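Local coordinates for putative lipoprotein (PDB 4Q1Z) that is of unknown function but, as a putative lipoprotein of the DUF4876 family, combines two β-rich domains in one chain, at residues S67-D72 / E77-G82; Q101-S106 / N356-E361; A150-G155 / A300-K305; G175-K180 / G252-Y257. All coordinates share one frame; numbering follows the deposited sequence.

How the interactions relate
Interactions 1 and 2 meet at the seven-stranded sheet, where strand 77-89 of the first is bonded to its neighbour 95-105 of the second, whereas interactions 3 and 4 lie about the eleven-stranded sheet on the opposite side of the chain's centre, joined there through its neighbouring strands 148-152 and 177-180. Interaction 1 is largely buried and is the one built from backbone hydrogen bonds within a sheet. Interaction 2, partly buried, brings a distant loop against that sheet with two sparse side-chain touches. Interaction 3 is small, wholly apolar and buried. Interaction 4 is also buried, except at I254, and relies on aromatic rings and an arginine; Y257 OH links it to N151 of interaction 3.

Interaction 1 (S67-D72 / E77-G82); sequences SGTAID and EYYING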
loop_
_atom_site.group_PDB
_atom_site.type_symbol
_atom_site.label_atom_id
_atom_site.label_comp_id
_atom_site.label_asym_id
_atom_site.label_seq_id
_atom_site.Cartn_x
_atom_site.Cartn_y
_atom_site.Cartn_z
ATOM N N SER A 67 -19.639 -6.180 -12.421
ATOM C CA SER A 67 -18.583 -5.541 -11.628
ATOM C C SER A 67 -18.808 -5.764 -10.132
ATOM O O SER A 67 -19.932 -5.676 -9.631
ATOM C CB SER A 67 -18.488 -4.048 -11.927
ATOM O OG SER A 67 -17.378 -3.461 -11.267
ATOM N N GLY A 68 -17.718 -6.043 -9.441
ATOM C CA GLY A 68 -17.718 -6.320 -8.014
ATOM C C GLY A 68 -16.403 -6.902 -7.573
ATOM O O GLY A 68 -15.410 -6.830 -8.307
ATOM N N THR A 69 -16.403 -7.508 -6.381
ATOM C CA THR A 69 -15.200 -8.059 -5.754
ATOM C C THR A 69 -15.420 -9.504 -5.303
ATOM O O THR A 69 -16.457 -9.836 -4.734
ATOM C CB THR A 69 -14.737 -7.122 -4.588
ATOM O OG1 THR A 69 -14.152 -5.960 -5.165
ATOM C CG2 THR A 69 -13.693 -7.747 -3.663
ATOM N N ALA A 70 -14.413 -10.351 -5.553
ATOM C CA ALA A 70 -14.387 -11.725 -5.092
ATOM C C ALA A 70 -13.231 -11.887 -4.122
ATOM O O ALA A 70 -12.158 -11.319 -4.339
ATOM C CB ALA A 70 -14.251 -12.679 -6.261
ATOM N N ILE A 71 -13.474 -12.594 -3.016
ATOM C CA ILE A 71 -12.463 -12.909 -2.008
ATOM C C ILE A 71 -12.299 -14.426 -2.046
ATOM O O ILE A 71 -13.304 -15.128 -1.973
ATOM C CB ILE A 71 -12.817 -12.349 -0.595
ATOM C CG1 ILE A 71 -12.761 -10.809 -0.582
ATOM C CG2 ILE A 71 -11.860 -12.896 0.479
ATOM C CD1 ILE A 71 -14.063 -10.134 -0.837
ATOM N N ASP A 72 -11.069 -14.937 -2.236
ATOM C CA ASP A 72 -10.885 -16.383 -2.306
ATOM C C ASP A 72 -10.684 -16.975 -0.892
ATOM O O ASP A 72 -10.755 -16.239 0.101
ATOM C CB ASP A 72 -9.795 -16.812 -3.326
ATOM C CG ASP A 72 -8.307 -16.674 -3.019
ATOM O OD1 ASP A 72 -7.960 -16.236 -1.904
ATOM O OD2 ASP A 72 -7.489 -17.037 -3.895
ATOM N N GLU A 77 -7.973 -10.729 -2.473
ATOM C CA GLU A 77 -9.023 -9.892 -3.007
ATOM C C GLU A 77 -8.837 -9.723 -4.491
ATOM O O GLU A 77 -7.704 -9.577 -4.961
ATOM C CB GLU A 77 -9.044 -8.546 -2.303
ATOM C CG GLU A 77 -10.326 -7.769 -2.529
ATOM C CD GLU A 77 -10.255 -6.289 -2.216
ATOM O OE1 GLU A 77 -9.609 -5.928 -1.206
ATOM O OE2 GLU A 77 -10.843 -5.492 -2.985
ATOM N N TYR A 78 -9.957 -9.776 -5.232
ATOM C CA TYR A 78 -9.994 -9.635 -6.674
ATOM C C TYR A 78 -11.045 -8.645 -7.108
ATOM O O TYR A 78 -12.183 -8.720 -6.653
ATOM C CB TYR A 78 -10.289 -10.989 -7.378
ATOM C CG TYR A 78 -9.339 -12.116 -7.039
ATOM C CD1 TYR A 78 -9.495 -12.857 -5.870
ATOM C CD2 TYR A 78 -8.324 -12.486 -7.918
ATOM C CE1 TYR A 78 -8.633 -13.906 -5.560
ATOM C CE2 TYR A 78 -7.465 -13.544 -7.625
ATOM C CZ TYR A 78 -7.621 -14.247 -6.440
ATOM O OH TYR A 78 -6.769 -15.276 -6.121
ATOM N N TYR A 79 -10.693 -7.761 -8.036
ATOM C CA TYR A 79 -11.654 -6.887 -8.678
ATOM C C TYR A 79 -12.103 -7.653 -9.921
ATOM O O TYR A 79 -11.283 -8.010 -10.783
ATOM C CB TYR A 79 -11.083 -5.488 -8.981
ATOM C CG TYR A 79 -12.089 -4.606 -9.692
ATOM C CD1 TYR A 79 -13.306 -4.276 -9.095
ATOM C CD2 TYR A 79 -11.854 -4.153 -10.985
ATOM C CE1 TYR A 79 -14.247 -3.494 -9.761
ATOM C CE2 TYR A 79 -12.789 -3.369 -11.659
ATOM C CZ TYR A 79 -13.989 -3.059 -11.051
ATOM O OH TYR A 79 -14.900 -2.302 -11.740
ATOM N N ILE A 80 -13.384 -8.030 -9.950
ATOM C CA ILE A 80 -13.886 -8.860 -11.045
ATOM C C ILE A 80 -14.745 -8.011 -11.975
ATOM O O ILE A 80 -15.412 -7.080 -11.529
ATOM C CB ILE A 80 -14.587 -10.137 -10.490
ATOM C CG1 ILE A 80 -15.846 -9.812 -9.631
ATOM C CG2 ILE A 80 -13.568 -10.982 -9.693
ATOM C CD1 ILE A 80 -16.640 -10.996 -9.116
ATOM N N ASN A 81 -14.650 -8.274 -13.282
ATOM C CA ASN A 81 -15.344 -7.501 -14.309
ATOM C C ASN A 81 -15.677 -8.356 -15.527
ATOM O O ASN A 81 -14.947 -9.280 -15.859
ATOM C CB ASN A 81 -14.487 -6.286 -14.738
ATOM C CG ASN A 81 -15.252 -4.984 -14.823
ATOM O OD1 ASN A 81 -16.292 -4.877 -15.490
ATOM N ND2 ASN A 81 -14.740 -3.947 -14.168
ATOM N N GLY A 82 -16.764 -8.017 -16.192
ATOM C CA GLY A 82 -17.215 -8.710 -17.384
ATOM C C GLY A 82 -18.300 -7.945 -18.097
ATOM O O GLY A 82 -18.886 -7.029 -17.527
#
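G68 and A70 each pair with 77-82 through both backbone polar groups. I80 N bonds G68 O at 2.9 Å and G68 N returns to I80 O, while Y78 N bonds A70 O at 2.8 Å and A70 N returns to Y78 O. These are hydrogen-bonded pairs of the antiparallel β hairpin 60-72/77-89; between them, T69 CA makes a CA-H...O contact with Y78 O. Packing is tight here. I80 CG1, placed between backbone N and carbonyl carbon (chi1 63°), comes within 3.3 Å of G68 O, and I80 CG2 lies 3.9 Å from A70 CB. On the other face, Y79 OH donates to S67 OG (2.8 Å), which also bonds E362.

The looser side is at partly exposed I71, whose CG1 comes no nearer to E77 than 4.4 Å, at CG; E77 CG packs on T69 CG2. Beside the turn, Y78 OH donates to D72 OD2 (2.9 Å) from above the carboxylate plane, while D72 OD1 receives the N-H groups of E74 and N76. A leucine in place of Y78 would probably cost D72 OD2 its phenol donor. The chemistry implies a hairpin set by its backbone and tied by tyrosine hydroxyls at the turn and farther along.

Interaction 2 (Q101-S106 / N356-E361); sequences QGLKVS and NPIIRE
The backbones carrying L103 and I358 stay well apart, L103 CA to I358 CA being 9.1 Å, and no hydrogen bond joins the two segments. Q101 to K104 run in a strand, and the backbone of this segment is bonded to the neighbouring strand 77-89 at L103 with Y79 and V105 with E77. By contrast, 356-361 is mostly loop, with a weakly bonded strand at 359-360 that pairs with 365-366. That short antiparallel pair belongs to the excursion between strands 344-347 and 378-382, so the contact sets this excursion from the eleven-stranded sheet against the seven-stranded sheet.

L103 and I358 reach toward each other tip to tip: L103 CD2 lies 3.9 Å from I358 CG2 and 4.1 Å from I358 CD1. The second touch is mixed in character. R360 leaves its backbone extended and bends at chi3 (-58°), bringing NH2 to V105 CG1 at 3.4 Å and to V105 CG2 at 3.7 Å. V105 thus meets the edge of the guanidinium, near its plane. NH2 also makes a weak hydrogen bond to N137 O, and NH1 a long, weak ion pair with E77. Y79 touches V105, I358 and R360.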
loop_
_atom_site.group_PDB
_atom_site.type_symbol
_atom_site.label_atom_id
_atom_site.label_comp_id
_atom_site.label_asym_id
_atom_site.label_seq_id
_atom_site.Cartn_x
_atom_site.Cartn_y
_atom_site.Cartn_z
ATOM N N GLN A 101 -13.748 -11.960 -15.536
ATOM C CA GLN A 101 -12.338 -12.179 -15.218
ATOM C C GLN A 101 -11.950 -11.367 -13.997
ATOM O O GLN A 101 -12.582 -10.358 -13.703
ATOM C CB GLN A 101 -11.450 -11.866 -16.425
ATOM C CG GLN A 101 -11.773 -12.767 -17.650
ATOM C CD GLN A 101 -10.558 -13.408 -18.304
ATOM O OE1 GLN A 101 -9.508 -13.648 -17.669
ATOM N NE2 GLN A 101 -10.689 -13.727 -19.595
ATOM N N GLY A 102 -10.979 -11.859 -13.249
ATOM C CA GLY A 102 -10.524 -11.212 -12.025
ATOM C C GLY A 102 -9.118 -10.636 -12.035
ATOM O O GLY A 102 -8.214 -11.134 -12.714
ATOM N N LEU A 103 -8.932 -9.580 -11.245
ATOM C CA LEU A 103 -7.662 -8.882 -11.066
ATOM C C LEU A 103 -7.245 -9.016 -9.606
ATOM O O LEU A 103 -7.964 -8.508 -8.764
ATOM C CB LEU A 103 -7.847 -7.392 -11.471
ATOM C CG LEU A 103 -6.707 -6.390 -11.080
ATOM C CD1 LEU A 103 -5.397 -6.716 -11.795
ATOM C CD2 LEU A 103 -7.115 -4.964 -11.364
ATOM N N LYS A 104 -6.117 -9.675 -9.285
ATOM C CA LYS A 104 -5.695 -9.749 -7.870
ATOM C C LYS A 104 -5.339 -8.333 -7.374
ATOM O O LYS A 104 -4.573 -7.624 -8.025
ATOM C CB LYS A 104 -4.529 -10.742 -7.602
ATOM C CG LYS A 104 -4.313 -11.014 -6.087
ATOM C CD LYS A 104 -3.328 -12.138 -5.853
ATOM C CE LYS A 104 -2.973 -12.339 -4.402
ATOM N NZ LYS A 104 -1.979 -13.437 -4.234
ATOM N N VAL A 105 -5.963 -7.923 -6.262
ATOM C CA VAL A 105 -5.821 -6.590 -5.678
ATOM C C VAL A 105 -5.247 -6.669 -4.262
ATOM O O VAL A 105 -5.861 -7.285 -3.374
ATOM C CB VAL A 105 -7.182 -5.841 -5.673
ATOM C CG1 VAL A 105 -7.122 -4.589 -4.809
ATOM C CG2 VAL A 105 -7.644 -5.501 -7.088
ATOM N N SER A 106 -4.081 -6.003 -4.051
ATOM C CA SER A 106 -3.459 -5.876 -2.726
ATOM C C SER A 106 -4.168 -4.725 -1.983
ATOM O O SER A 106 -4.192 -3.601 -2.473
ATOM C CB SER A 106 -1.960 -5.662 -2.825
ATOM O OG SER A 106 -1.392 -5.924 -1.557
ATOM N N ASN A 356 -4.570 0.683 -20.779
ATOM C CA ASN A 356 -5.501 1.601 -20.111
ATOM C C ASN A 356 -5.660 1.255 -18.611
ATOM O O ASN A 356 -5.811 0.070 -18.283
ATOM C CB ASN A 356 -6.884 1.576 -20.799
ATOM C CG ASN A 356 -6.860 1.686 -22.311
ATOM O OD1 ASN A 356 -6.083 2.451 -22.904
ATOM N ND2 ASN A 356 -7.723 0.916 -22.967
ATOM N N PRO A 357 -5.684 2.266 -17.698
ATOM C CA PRO A 357 -5.854 1.969 -16.257
ATOM C C PRO A 357 -7.201 1.319 -15.934
ATOM O O PRO A 357 -8.244 1.849 -16.321
ATOM C CB PRO A 357 -5.753 3.349 -15.590
ATOM C CG PRO A 357 -5.030 4.200 -16.579
ATOM C CD PRO A 357 -5.501 3.715 -17.918
ATOM N N ILE A 358 -7.171 0.162 -15.238
ATOM C CA ILE A 358 -8.367 -0.567 -14.810
ATOM C C ILE A 358 -9.013 0.247 -13.673
ATOM O O ILE A 358 -8.361 0.499 -12.664
ATOM C CB ILE A 358 -8.013 -2.031 -14.414
ATOM C CG1 ILE A 358 -7.437 -2.793 -15.637
ATOM C CG2 ILE A 358 -9.248 -2.759 -13.838
ATOM C CD1 ILE A 358 -6.734 -4.097 -15.351
ATOM N N ILE A 359 -10.279 0.686 -13.862
ATOM C CA ILE A 359 -11.025 1.546 -12.928
ATOM C C ILE A 359 -12.039 0.758 -12.086
ATOM O O ILE A 359 -12.831 -0.019 -12.631
ATOM C CB ILE A 359 -11.723 2.698 -13.727
ATOM C CG1 ILE A 359 -10.699 3.534 -14.537
ATOM C CG2 ILE A 359 -12.637 3.588 -12.853
ATOM C CD1 ILE A 359 -9.546 4.206 -13.709
ATOM N N ARG A 360 -12.019 0.986 -10.757
ATOM C CA ARG A 360 -12.969 0.392 -9.815
ATOM C C ARG A 360 -14.219 1.216 -9.940
ATOM O O ARG A 360 -14.320 2.259 -9.308
ATOM C CB ARG A 360 -12.410 0.382 -8.376
ATOM C CG ARG A 360 -13.273 -0.404 -7.390
ATOM C CD ARG A 360 -12.682 -0.507 -5.993
ATOM N NE ARG A 360 -11.352 -1.129 -5.968
ATOM C CZ ARG A 360 -11.109 -2.423 -5.768
ATOM N NH1 ARG A 360 -12.110 -3.278 -5.595
ATOM N NH2 ARG A 360 -9.865 -2.874 -5.754
ATOM N N GLU A 361 -15.131 0.789 -10.825
ATOM C CA GLU A 361 -16.381 1.477 -11.202
ATOM C C GLU A 361 -17.292 1.801 -10.000
ATOM O O GLU A 361 -18.048 2.782 -10.052
ATOM C CB GLU A 361 -17.178 0.659 -12.251
ATOM C CG GLU A 361 -16.391 0.252 -13.493
ATOM C CD GLU A 361 -16.145 1.291 -14.576
ATOM O OE1 GLU A 361 -15.540 2.348 -14.282
ATOM O OE2 GLU A 361 -16.479 1.000 -15.748
#

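Interaction 3 (A150-G155 / A300-K305); sequences ANLTPG and AKIPIK
I302 reaches A150 and L152 through a single methyl group, CD1. Followed outward, its side chain leaves a backbone that keeps its distance, I302 CA lying 8.9 Å from A150 CA. I302 CB is already directed at the other segment but stops 6.0 Å from A150 CB. At the branch, CG2 stands anti to the backbone N and remains 5.7 Å from L152 CD2, its nearest of the two methyl partners. CG1 takes the other branch, anti to the carbonyl carbon (chi1 -63°), and closes to 4.9 Å from A150 CB. The near-anti chi2 (156°) then carries CD1 the rest of the way, to 3.7 Å from A150 CB and 4.1 Å from L152 CD2.

The two strands involved belong to different sheets. Residues 150-152 lie within the eleven-stranded mixed sheet, whereas 300-303 form the middle strand of a small antiparallel sheet, between 172-175 and 286-287. No hydrogen bond runs between 150-155 and 300-305; their side chains alone meet. The sheets are also connected through the chain, which turns a corner at E176 between strand 172-175 of the small sheet and strand 177-180 of the large one.

The partners differ in approach. A150 points its CB straight at I302, whereas L152 starts off to one side and delivers CD2 obliquely across the isoleucine. The directions from I302 CD1 to A150 CB and L152 CD2 diverge by not quite a right angle, so the methyl is met from two distinct sides. F269, from strand 265-269, touches I302 as well, and V267 of that strand packs on both A150 and L152.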
loop_
_atom_site.group_PDB
_atom_site.type_symbol
_atom_site.label_atom_id
_atom_site.label_comp_id
_atom_site.label_asym_id
_atom_site.label_seq_id
_atom_site.Cartn_x
_atom_site.Cartn_y
_atom_site.Cartn_z
ATOM N N ALA A 150 7.555 -0.090 9.676
ATOM C CA ALA A 150 8.942 -0.360 10.012
ATOM C C ALA A 150 9.877 -0.251 8.794
ATOM O O ALA A 150 9.462 -0.455 7.644
ATOM C CB ALA A 150 9.070 -1.760 10.628
ATOM N N ASN A 151 11.154 0.066 9.076
ATOM C CA ASN A 151 12.256 -0.000 8.122
ATOM C C ASN A 151 13.086 -1.204 8.569
ATOM O O ASN A 151 13.161 -1.494 9.766
ATOM C CB ASN A 151 13.070 1.305 8.005
ATOM C CG ASN A 151 13.955 1.626 9.177
ATOM O OD1 ASN A 151 13.483 2.009 10.233
ATOM N ND2 ASN A 151 15.261 1.494 9.009
ATOM N N LEU A 152 13.610 -1.964 7.632
ATOM C CA LEU A 152 14.339 -3.172 8.007
ATOM C C LEU A 152 15.827 -2.927 8.045
ATOM O O LEU A 152 16.311 -1.971 7.451
ATOM C CB LEU A 152 14.032 -4.376 7.053
ATOM C CG LEU A 152 12.585 -4.661 6.604
ATOM C CD1 LEU A 152 12.565 -5.855 5.738
ATOM C CD2 LEU A 152 11.644 -4.914 7.782
ATOM N N THR A 153 16.548 -3.840 8.710
ATOM C CA THR A 153 18.001 -3.867 8.797
ATOM C C THR A 153 18.581 -4.896 7.774
ATOM O O THR A 153 17.932 -5.924 7.524
ATOM C CB THR A 153 18.449 -4.198 10.231
ATOM O OG1 THR A 153 19.852 -3.912 10.364
ATOM C CG2 THR A 153 18.180 -5.639 10.622
ATOM N N PRO A 154 19.814 -4.699 7.225
ATOM C CA PRO A 154 20.716 -3.521 7.346
ATOM C C PRO A 154 20.052 -2.274 6.767
ATOM O O PRO A 154 19.500 -2.380 5.678
ATOM C CB PRO A 154 21.950 -3.946 6.515
ATOM C CG PRO A 154 21.869 -5.447 6.449
ATOM C CD PRO A 154 20.408 -5.713 6.333
ATOM N N GLY A 155 20.048 -1.155 7.514
ATOM C CA GLY A 155 19.480 0.134 7.108
ATOM C C GLY A 155 19.774 0.480 5.664
ATOM O O GLY A 155 18.852 0.721 4.890
ATOM N N ALA A 300 13.671 -6.009 15.737
ATOM C CA ALA A 300 12.339 -6.565 16.042
ATOM C C ALA A 300 11.991 -7.613 15.042
ATOM O O ALA A 300 12.187 -7.410 13.845
ATOM C CB ALA A 300 11.285 -5.465 16.042
ATOM N N LYS A 301 11.505 -8.756 15.528
ATOM C CA LYS A 301 11.098 -9.878 14.681
ATOM C C LYS A 301 9.706 -9.605 14.175
ATOM O O LYS A 301 8.744 -9.668 14.933
ATOM C CB LYS A 301 11.196 -11.224 15.421
ATOM C CG LYS A 301 12.626 -11.696 15.608
ATOM C CD LYS A 301 12.613 -13.050 16.282
ATOM C CE LYS A 301 13.867 -13.278 17.103
ATOM N NZ LYS A 301 13.857 -14.589 17.800
ATOM N N ILE A 302 9.615 -9.226 12.899
ATOM C CA ILE A 302 8.345 -8.913 12.251
ATOM C C ILE A 302 7.833 -10.167 11.525
ATOM O O ILE A 302 8.442 -10.566 10.528
ATOM C CB ILE A 302 8.499 -7.691 11.303
ATOM C CG1 ILE A 302 8.883 -6.408 12.109
ATOM C CG2 ILE A 302 7.242 -7.476 10.424
ATOM C CD1 ILE A 302 9.587 -5.368 11.310
ATOM N N PRO A 303 6.722 -10.805 11.984
ATOM C CA PRO A 303 6.192 -11.969 11.257
ATOM C C PRO A 303 5.786 -11.601 9.829
ATOM O O PRO A 303 4.973 -10.688 9.599
ATOM C CB PRO A 303 4.986 -12.392 12.116
ATOM C CG PRO A 303 5.329 -11.878 13.492
ATOM C CD PRO A 303 5.889 -10.521 13.165
ATOM N N ILE A 304 6.390 -12.302 8.867
ATOM C CA ILE A 304 6.141 -12.175 7.425
ATOM C C ILE A 304 4.612 -12.307 7.118
ATOM O O ILE A 304 4.094 -11.616 6.240
ATOM C CB ILE A 304 7.005 -13.245 6.684
ATOM C CG1 ILE A 304 8.441 -12.723 6.463
ATOM C CG2 ILE A 304 6.377 -13.742 5.386
ATOM C CD1 ILE A 304 9.496 -13.847 6.193
ATOM N N LYS A 305 3.907 -13.141 7.888
ATOM C CA LYS A 305 2.475 -13.393 7.728
ATOM C C LYS A 305 1.614 -12.153 8.097
ATOM O O LYS A 305 0.428 -12.123 7.756
ATOM C CB LYS A 305 2.043 -14.634 8.547
ATOM C CG LYS A 305 2.230 -14.535 10.068
ATOM C CD LYS A 305 1.403 -15.587 10.813
ATOM C CE LYS A 305 1.742 -15.664 12.283
ATOM N NZ LYS A 305 0.858 -16.605 13.032
#

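Interaction 4 (G175-K180 / G252-Y257); sequences GERVWK and GSIPQY
W179 and Y257 form the aromatic part of the contact. The indole turns an edge to one face of the phenol ring, with W179 NE1 over the ring centre, 3.5 Å from Y257 CE2. The five-membered ring and the tyrosine ring have centroids 4.5 Å apart and planes at 57°. Y257 reaches this place with CG anti to its backbone N (chi1 180°).

R177 supplies the contacts of a charged group. Its side chain slides past Y257 in the opposite direction, the methylene CD and the guanidinium NE each 3.7 Å from Y257 CD1, but guanidinium and ring planes stand 79° apart, far from a parallel stack. Beyond the bend at chi3, R177 NH2 lies 3.6 Å from CB of exposed I254, whose CG1 sits at the guanidinium edge. The polar ends look elsewhere: R177 NH1 bonds M251 O and H242 NE2, and Y257 OH bonds N151 OD1.

Putting an alanine at Y257 would probably leave the W179 edge without its facing ring and N151 OD1 without the hydroxyl. With F225 edge-to-face on Y257 and H242 edge-to-face on W179, the arrangement is an aromatic cluster on the eleven-stranded sheet, closed over by the loop between strands 238-245 and 265-269.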
loop_
_atom_site.group_PDB
_atom_site.type_symbol
_atom_site.label_atom_id
_atom_site.label_comp_id
_atom_site.label_asym_id
_atom_site.label_seq_id
_atom_site.Cartn_x
_atom_site.Cartn_y
_atom_site.Cartn_z
ATOM N N GLY A 175 13.286 -5.717 11.788
ATOM C CA GLY A 175 13.103 -4.270 11.863
ATOM C C GLY A 175 14.114 -3.536 12.712
ATOM O O GLY A 175 14.447 -3.974 13.825
ATOM N N GLU A 176 14.595 -2.402 12.164
ATOM C CA GLU A 176 15.527 -1.478 12.786
ATOM C C GLU A 176 14.734 -0.608 13.782
ATOM O O GLU A 176 15.045 -0.601 14.986
ATOM C CB GLU A 176 16.224 -0.638 11.712
ATOM C CG GLU A 176 17.346 0.230 12.251
ATOM C CD GLU A 176 17.733 1.354 11.317
ATOM O OE1 GLU A 176 18.519 1.092 10.380
ATOM O OE2 GLU A 176 17.229 2.488 11.503
ATOM N N ARG A 177 13.680 0.097 13.263
ATOM C CA ARG A 177 12.738 0.939 14.026
ATOM C C ARG A 177 11.295 0.612 13.597
ATOM O O ARG A 177 11.047 0.330 12.427
ATOM C CB ARG A 177 13.043 2.447 13.885
ATOM C CG ARG A 177 12.429 3.257 15.025
ATOM C CD ARG A 177 12.592 4.750 14.868
ATOM N NE ARG A 177 13.995 5.179 14.853
ATOM C CZ ARG A 177 14.674 5.594 15.923
ATOM N NH1 ARG A 177 14.096 5.616 17.118
ATOM N NH2 ARG A 177 15.938 5.973 15.807
ATOM N N VAL A 178 10.377 0.581 14.565
ATOM C CA VAL A 178 8.945 0.252 14.400
ATOM C C VAL A 178 8.097 1.393 14.999
ATOM O O VAL A 178 8.385 1.888 16.092
ATOM C CB VAL A 178 8.537 -1.129 15.038
ATOM C CG1 VAL A 178 7.139 -1.548 14.600
ATOM C CG2 VAL A 178 9.565 -2.242 14.752
ATOM N N TRP A 179 7.100 1.829 14.239
ATOM C CA TRP A 179 6.098 2.828 14.595
ATOM C C TRP A 179 4.732 2.200 14.402
ATOM O O TRP A 179 4.616 1.169 13.730
ATOM C CB TRP A 179 6.207 4.101 13.717
ATOM C CG TRP A 179 7.526 4.801 13.735
ATOM C CD1 TRP A 179 8.615 4.526 12.952
ATOM C CD2 TRP A 179 7.862 5.972 14.496
ATOM N NE1 TRP A 179 9.635 5.403 13.243
ATOM C CE2 TRP A 179 9.179 6.335 14.148
ATOM C CE3 TRP A 179 7.174 6.754 15.444
ATOM C CZ2 TRP A 179 9.809 7.473 14.687
ATOM C CZ3 TRP A 179 7.825 7.834 16.029
ATOM C CH2 TRP A 179 9.123 8.191 15.640
ATOM N N LYS A 180 3.696 2.827 14.960
ATOM C CA LYS A 180 2.316 2.412 14.725
ATOM C C LYS A 180 1.427 3.634 14.616
ATOM O O LYS A 180 1.766 4.718 15.091
ATOM C CB LYS A 180 1.777 1.395 15.759
ATOM C CG LYS A 180 1.404 1.917 17.132
ATOM C CD LYS A 180 0.815 0.773 17.929
ATOM C CE LYS A 180 0.688 1.102 19.388
ATOM N NZ LYS A 180 0.012 0.007 20.131
ATOM N N GLY A 252 14.846 7.329 21.970
ATOM C CA GLY A 252 16.296 7.414 22.080
ATOM C C GLY A 252 16.886 8.730 21.627
ATOM O O GLY A 252 16.187 9.740 21.495
ATOM N N SER A 253 18.187 8.699 21.360
ATOM C CA SER A 253 19.011 9.864 21.058
ATOM C C SER A 253 18.881 10.411 19.625
ATOM O O SER A 253 19.088 11.615 19.441
ATOM C CB SER A 253 20.476 9.551 21.353
ATOM O OG SER A 253 20.935 8.460 20.569
ATOM N N ILE A 254 18.576 9.556 18.624
ATOM C CA ILE A 254 18.473 9.980 17.218
ATOM C C ILE A 254 17.429 11.127 17.098
ATOM O O ILE A 254 16.333 11.018 17.660
ATOM C CB ILE A 254 18.182 8.778 16.277
ATOM C CG1 ILE A 254 19.136 7.569 16.549
ATOM C CG2 ILE A 254 18.179 9.167 14.782
ATOM C CD1 ILE A 254 20.612 7.647 16.102
ATOM N N PRO A 255 17.803 12.260 16.443
ATOM C CA PRO A 255 16.875 13.420 16.362
ATOM C C PRO A 255 15.768 13.345 15.298
ATOM O O PRO A 255 14.737 13.989 15.483
ATOM C CB PRO A 255 17.795 14.609 16.058
ATOM C CG PRO A 255 19.119 14.040 15.703
ATOM C CD PRO A 255 19.089 12.545 15.771
ATOM N N GLN A 256 15.984 12.625 14.175
ATOM C CA GLN A 256 15.005 12.477 13.067
ATOM C C GLN A 256 14.934 11.064 12.720
ATOM O O GLN A 256 15.881 10.342 12.985
ATOM C CB GLN A 256 15.364 13.240 11.750
ATOM C CG GLN A 256 16.223 14.477 11.838
ATOM C CD GLN A 256 17.691 14.279 12.071
ATOM O OE1 GLN A 256 18.292 13.275 11.672
ATOM N NE2 GLN A 256 18.302 15.283 12.709
ATOM N N TYR A 257 13.836 10.667 12.044
ATOM C CA TYR A 257 13.651 9.337 11.540
ATOM C C TYR A 257 14.101 9.416 10.109
ATOM O O TYR A 257 13.315 9.667 9.183
ATOM C CB TYR A 257 12.199 8.848 11.733
ATOM C CG TYR A 257 11.976 7.437 11.217
ATOM C CD1 TYR A 257 12.865 6.407 11.534
ATOM C CD2 TYR A 257 10.887 7.135 10.405
ATOM C CE1 TYR A 257 12.691 5.122 11.029
ATOM C CE2 TYR A 257 10.683 5.844 9.925
ATOM C CZ TYR A 257 11.592 4.842 10.237
ATOM O OH TYR A 257 11.411 3.572 9.767
#